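Local coordinates for nitrate regulatory protein (Klebsiella oxytoca, PDB 4AKK) that binds leader RNA of the nasF operon in response to nitrate or nitrite, so that transcription reads through the terminator, at residues Q254-L257 with E258-Q261; Q292-G295 with V296-L299. All blocks are in the same frame, centred on the assembly; numbering follows the deposited sequence.

Contact 1: residues Q254-L257 with E258-Q261; sequences QASL and EIEQ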
ATOM      1  N   GLN A 254      -5.703  26.809 -10.988  1.00 44.47           N
ATOM      2  CA  GLN A 254      -6.956  26.457 -11.641  1.00 47.68           C
ATOM      3  C   GLN A 254      -6.737  25.770 -12.986  1.00 49.26           C
ATOM      4  O   GLN A 254      -5.716  25.976 -13.648  1.00 46.44           O
ATOM      5  CB  GLN A 254      -7.820  27.706 -11.811  1.00 51.44           C
ATOM      6  CG  GLN A 254      -7.985  28.491 -10.515  1.00 53.02           C
ATOM      7  CD  GLN A 254      -8.799  29.759 -10.691  1.00 60.45           C
ATOM      8  OE1 GLN A 254      -9.759  29.791 -11.463  1.00 63.66           O
ATOM      9  NE2 GLN A 254      -8.416  30.813  -9.977  1.00 51.54           N
ATOM     10  N   ALA A 255      -7.703  24.944 -13.379  1.00 51.51           N
ATOM     11  CA  ALA A 255      -7.642  24.227 -14.646  1.00 50.29           C
ATOM     12  C   ALA A 255      -7.460  25.189 -15.825  1.00 52.22           C
ATOM     13  O   ALA A 255      -7.953  26.321 -15.799  1.00 46.65           O
ATOM     14  CB  ALA A 255      -8.892  23.384 -14.835  1.00 51.14           C
ATOM     15  N   SER A 256      -6.742  24.731 -16.849  1.00 46.19           N
ATOM     16  CA  SER A 256      -6.501  25.526 -18.054  1.00 40.06           C
ATOM     17  C   SER A 256      -7.333  25.020 -19.216  1.00 44.87           C
ATOM     18  O   SER A 256      -7.223  23.855 -19.612  1.00 41.38           O
ATOM     19  CB  SER A 256      -5.026  25.468 -18.451  1.00 41.93           C
ATOM     20  OG  SER A 256      -4.847  25.868 -19.805  1.00 42.35           O
ATOM     21  N   LEU A 257      -8.151  25.902 -19.773  1.00 40.97           N
ATOM     22  CA  LEU A 257      -8.981  25.565 -20.928  1.00 46.43           C
ATOM     23  C   LEU A 257      -8.114  25.246 -22.159  1.00 42.15           C
ATOM     24  O   LEU A 257      -8.402  24.323 -22.939  1.00 38.67           O
ATOM     25  CB  LEU A 257      -9.937  26.732 -21.222  1.00 45.71           C
ATOM     26  CG  LEU A 257     -11.163  26.474 -22.097  1.00 49.89           C
ATOM     27  CD1 LEU A 257     -10.867  26.820 -23.529  1.00 53.45           C
ATOM     28  CD2 LEU A 257     -11.627  25.022 -21.976  1.00 44.85           C
ATOM     29  N   GLU A 258      -7.047  26.011 -22.334  1.00 42.92           N
ATOM     30  CA  GLU A 258      -6.178  25.790 -23.480  1.00 40.96           C
ATOM     31  C   GLU A 258      -5.512  24.412 -23.396  1.00 38.04           C
ATOM     32  O   GLU A 258      -5.541  23.653 -24.356  1.00 37.67           O
ATOM     33  CB  GLU A 258      -5.125  26.891 -23.602  1.00 42.05           C
ATOM     34  CG  GLU A 258      -4.336  26.812 -24.899  1.00 46.39           C
ATOM     35  CD  GLU A 258      -3.361  27.963 -25.068  1.00 52.00           C
ATOM     36  OE1 GLU A 258      -3.005  28.594 -24.052  1.00 50.89           O
ATOM     37  OE2 GLU A 258      -2.944  28.225 -26.218  1.00 51.69           O
ATOM     38  N   ILE A 259      -4.928  24.088 -22.245  1.00 38.77           N
ATOM     39  CA  ILE A 259      -4.350  22.757 -22.040  1.00 39.44           C
ATOM     40  C   ILE A 259      -5.391  21.651 -22.224  1.00 35.74           C
ATOM     41  O   ILE A 259      -5.125  20.632 -22.852  1.00 35.55           O
ATOM     42  CB  ILE A 259      -3.690  22.622 -20.663  1.00 33.52           C
ATOM     43  CG1 ILE A 259      -2.452  23.524 -20.602  1.00 31.34           C
ATOM     44  CG2 ILE A 259      -3.324  21.154 -20.398  1.00 35.60           C
ATOM     45  CD1 ILE A 259      -1.795  23.636 -19.232  1.00 31.20           C
ATOM     46  N   GLU A 260      -6.584  21.861 -21.687  1.00 38.87           N
ATOM     47  CA  GLU A 260      -7.635  20.872 -21.831  1.00 41.78           C
ATOM     48  C   GLU A 260      -8.014  20.626 -23.288  1.00 37.08           C
ATOM     49  O   GLU A 260      -8.222  19.483 -23.695  1.00 42.37           O
ATOM     50  CB  GLU A 260      -8.854  21.244 -20.987  1.00 46.09           C
ATOM     51  CG  GLU A 260      -8.761  20.735 -19.553  1.00 47.82           C
ATOM     52  CD  GLU A 260      -9.797  21.360 -18.631  1.00 56.39           C
ATOM     53  OE1 GLU A 260     -10.659  22.123 -19.124  1.00 52.37           O
ATOM     54  OE2 GLU A 260      -9.745  21.091 -17.409  1.00 55.97           O
ATOM     55  N   GLN A 261      -8.093  21.692 -24.075  1.00 39.89           N
ATOM     56  CA  GLN A 261      -8.410  21.555 -25.499  1.00 45.74           C
ATOM     57  C   GLN A 261      -7.305  20.838 -26.257  1.00 37.35           C
ATOM     58  O   GLN A 261      -7.566  20.003 -27.128  1.00 31.90           O
ATOM     59  CB  GLN A 261      -8.626  22.923 -26.136  1.00 40.36           C
ATOM     60  CG  GLN A 261      -9.791  23.699 -25.560  1.00 44.60           C
ATOM     61  CD  GLN A 261      -9.836  25.128 -26.093  1.00 52.13           C
ATOM     62  OE1 GLN A 261      -8.796  25.757 -26.301  1.00 53.63           O
ATOM     63  NE2 GLN A 261     -11.039  25.645 -26.315  1.00 39.91           N
TER
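The flat amide of Gln261 has Leu257 CD1 over one of its faces, displaced toward the nitrogen, and Leu257 CD1 to Gln261 NE2 measures 3.0 Å. That is tight for a methyl against an amide nitrogen, and chi2 of Leu257 (-95°) lies well off any staggered value, so the exact placement of this exposed leucine tip is doubtful. The carboxylate of Glu260 turns one face to the backbone oxygen of Ser256, with Glu260 CD 3.7 Å from Ser256 O. Ala255 CB comes within 3.6 Å of Glu260 OE2, while Leu257 CD2 lies beyond Glu260 OE1, a loose 4.2 Å away.

Beneath these surface groups the helix 257-267 begins. Ser256 occupies the N-cap position: its OG, held anti to the backbone N (chi1 162°), takes the N-H of Ile259 at 3.0 Å between Ile259 N and Ser256 OG, almost straight at 170°. The same hydroxyl lies against the isoleucine side chain, with Ser256 OG 3.4 Å from Ile259 CG1. Backbone bonds then take over, Glu260 N donating to Ser256 O at 2.9 Å and Gln261 N to Leu257 O at 2.9 Å. On the inner side, Ile259 rests on Gln286 and Arg289, and Glu258 on Arg281 and Ala285, all of helix 277-312.

This is serine N-capping without a capping box, since the third helical residue, Ile259, has no side-chain acceptor to return a bond to the cap's N-H. The chemistry implies that the serine hydroxyl satisfies an amide which the first turn cannot serve, and that acids in this first turn, close to the positive end of the helix dipole, may be modestly stabilised, though Ser256 O over the face of Glu260 would probably offset part of this.

Contact 2: residues Q292-G295 with V296-L299; sequences QLRG and VEEL
Arg294 and Glu297 meet with their flat groups nearly perpendicular, guanidinium and carboxylate planes standing 89° apart. Glu297 OE1 lies in the guanidinium plane, at its edge, and accepts from Arg294 NH1 at 2.8 Å; seen from the carboxylate, however, the donor comes from above the plane. A bend at chi2 of Arg294 (56°) turns the arginine along the helix, bringing its CD within 3.3 Å of Glu297 OE1 as well. Glu298 crosses the arginine at about a right angle: Glu298 CG sits over one guanidinium face, toward its rim, 3.5 Å from Arg294 NE, and Glu298 OE2 completes a longer salt bridge to Arg294 NE at 3.4 Å. The two bridges, at i to i+3 and i to i+4, make an intrahelical salt-bridge network on helix 277-312, within the all-helical nitrate-sensing NIT region. Ser67 OG of helix 56-85 hydrogen-bonds both Arg294 NH1 and Glu297 OE2, clamping the inner pair. Main-chain bonds run alongside, Glu297 N to Leu293 O and Glu298 N to Arg294 O each at 2.9 Å, whereas Leu299 N to Gly295 O is weak. Leu293 and Val296 pack on Phe192 of helix 180-212, and Val296 and Leu299 on Leu248 of helix 243-252.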
ATOM      1  N   GLN A 292       3.053  27.968 -11.695  1.00 30.60           N
ATOM      2  CA  GLN A 292       2.003  28.115 -10.684  1.00 33.89           C
ATOM      3  C   GLN A 292       2.101  27.012  -9.626  1.00 40.53           C
ATOM      4  O   GLN A 292       1.983  27.284  -8.429  1.00 35.02           O
ATOM      5  CB  GLN A 292       0.610  28.124 -11.325  1.00 37.36           C
ATOM      6  CG  GLN A 292       0.349  29.339 -12.196  1.00 42.26           C
ATOM      7  CD  GLN A 292       0.466  30.641 -11.414  1.00 53.06           C
ATOM      8  OE1 GLN A 292       1.412  31.409 -11.597  1.00 57.10           O
ATOM      9  NE2 GLN A 292      -0.486  30.879 -10.519  1.00 54.13           N
ATOM     10  N   LEU A 293       2.318  25.769 -10.063  1.00 36.30           N
ATOM     11  CA  LEU A 293       2.464  24.671  -9.114  1.00 32.33           C
ATOM     12  C   LEU A 293       3.676  24.920  -8.218  1.00 30.85           C
ATOM     13  O   LEU A 293       3.626  24.672  -7.017  1.00 34.63           O
ATOM     14  CB  LEU A 293       2.610  23.331  -9.839  1.00 33.29           C
ATOM     15  CG  LEU A 293       1.384  22.819 -10.602  1.00 40.30           C
ATOM     16  CD1 LEU A 293       1.794  21.731 -11.581  1.00 34.39           C
ATOM     17  CD2 LEU A 293       0.296  22.314  -9.653  1.00 38.47           C
ATOM     18  N   ARG A 294       4.762  25.410  -8.811  1.00 29.42           N
ATOM     19  CA  ARG A 294       5.987  25.688  -8.059  1.00 34.89           C
ATOM     20  C   ARG A 294       5.725  26.688  -6.926  1.00 34.65           C
ATOM     21  O   ARG A 294       6.219  26.518  -5.814  1.00 39.46           O
ATOM     22  CB  ARG A 294       7.099  26.199  -8.990  1.00 33.39           C
ATOM     23  CG  ARG A 294       8.407  26.554  -8.269  1.00 33.83           C
ATOM     24  CD  ARG A 294       8.943  25.375  -7.454  1.00 37.84           C
ATOM     25  NE  ARG A 294      10.161  25.699  -6.703  1.00 35.34           N
ATOM     26  CZ  ARG A 294      10.718  24.893  -5.802  1.00 40.67           C
ATOM     27  NH1 ARG A 294      10.179  23.708  -5.560  1.00 35.94           N
ATOM     28  NH2 ARG A 294      11.820  25.259  -5.150  1.00 38.55           N
ATOM     29  N   GLY A 295       4.933  27.718  -7.208  1.00 36.53           N
ATOM     30  CA  GLY A 295       4.583  28.707  -6.196  1.00 35.89           C
ATOM     31  C   GLY A 295       3.983  28.046  -4.973  1.00 39.53           C
ATOM     32  O   GLY A 295       4.403  28.291  -3.840  1.00 42.92           O
ATOM     33  N   VAL A 296       3.007  27.177  -5.203  1.00 37.38           N
ATOM     34  CA  VAL A 296       2.383  26.456  -4.111  1.00 36.83           C
ATOM     35  C   VAL A 296       3.368  25.523  -3.406  1.00 41.40           C
ATOM     36  O   VAL A 296       3.373  25.426  -2.179  1.00 37.64           O
ATOM     37  CB  VAL A 296       1.163  25.657  -4.590  1.00 39.12           C
ATOM     38  CG1 VAL A 296       0.685  24.760  -3.492  1.00 29.61           C
ATOM     39  CG2 VAL A 296       0.048  26.600  -5.023  1.00 46.55           C
ATOM     40  N   GLU A 297       4.204  24.842  -4.183  1.00 36.90           N
ATOM     41  CA  GLU A 297       5.159  23.902  -3.618  1.00 36.73           C
ATOM     42  C   GLU A 297       6.143  24.606  -2.675  1.00 39.07           C
ATOM     43  O   GLU A 297       6.533  24.058  -1.638  1.00 38.48           O
ATOM     44  CB  GLU A 297       5.915  23.199  -4.752  1.00 42.20           C
ATOM     45  CG  GLU A 297       6.982  22.225  -4.304  1.00 39.28           C
ATOM     46  CD  GLU A 297       7.794  21.676  -5.481  1.00 43.80           C
ATOM     47  OE1 GLU A 297       7.890  22.354  -6.537  1.00 36.88           O
ATOM     48  OE2 GLU A 297       8.342  20.563  -5.342  1.00 34.61           O
ATOM     49  N   GLU A 298       6.555  25.815  -3.045  1.00 37.31           N
ATOM     50  CA  GLU A 298       7.446  26.598  -2.192  1.00 42.46           C
ATOM     51  C   GLU A 298       6.767  26.937  -0.862  1.00 42.27           C
ATOM     52  O   GLU A 298       7.419  26.992   0.183  1.00 41.08           O
ATOM     53  CB  GLU A 298       7.910  27.870  -2.912  1.00 42.42           C
ATOM     54  CG  GLU A 298       8.769  27.583  -4.135  1.00 43.08           C
ATOM     55  CD  GLU A 298       9.293  28.837  -4.805  1.00 52.04           C
ATOM     56  OE1 GLU A 298       8.560  29.848  -4.841  1.00 58.45           O
ATOM     57  OE2 GLU A 298      10.437  28.806  -5.308  1.00 56.38           O
ATOM     58  N   LEU A 299       5.454  27.140  -0.897  1.00 35.95           N
ATOM     59  CA  LEU A 299       4.718  27.438   0.322  1.00 42.58           C
ATOM     60  C   LEU A 299       4.711  26.218   1.232  1.00 44.13           C
ATOM     61  O   LEU A 299       4.856  26.329   2.456  1.00 38.64           O
ATOM     62  CB  LEU A 299       3.278  27.859   0.014  1.00 45.94           C
ATOM     63  CG  LEU A 299       2.350  27.827   1.242  1.00 55.57           C
ATOM     64  CD1 LEU A 299       2.681  28.944   2.234  1.00 52.68           C
ATOM     65  CD2 LEU A 299       0.872  27.881   0.862  1.00 51.43           C
TER

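Contact 1 and contact 2 lie in series within the NIT range, on consecutive helices, 257-267 and 277-312. Their centres are 18 Å apart and their nearest atoms about 6 Å, so they do not touch. Helix 277-312 connects them: contact 1 packs on its earlier part, from Arg281 to Arg289, and contact 2 starts three residues further on, at Gln292. Helix 243-252 gives a second tie, because Gln292 NE2 bonds to Gln252 O, at the end of that helix, two residues before contact 1 opens at Gln254. Contact 1 is peripheral, its centre 19 Å from that of the chain; contact 2, at 14 Å, is partly buried among neighbouring helices.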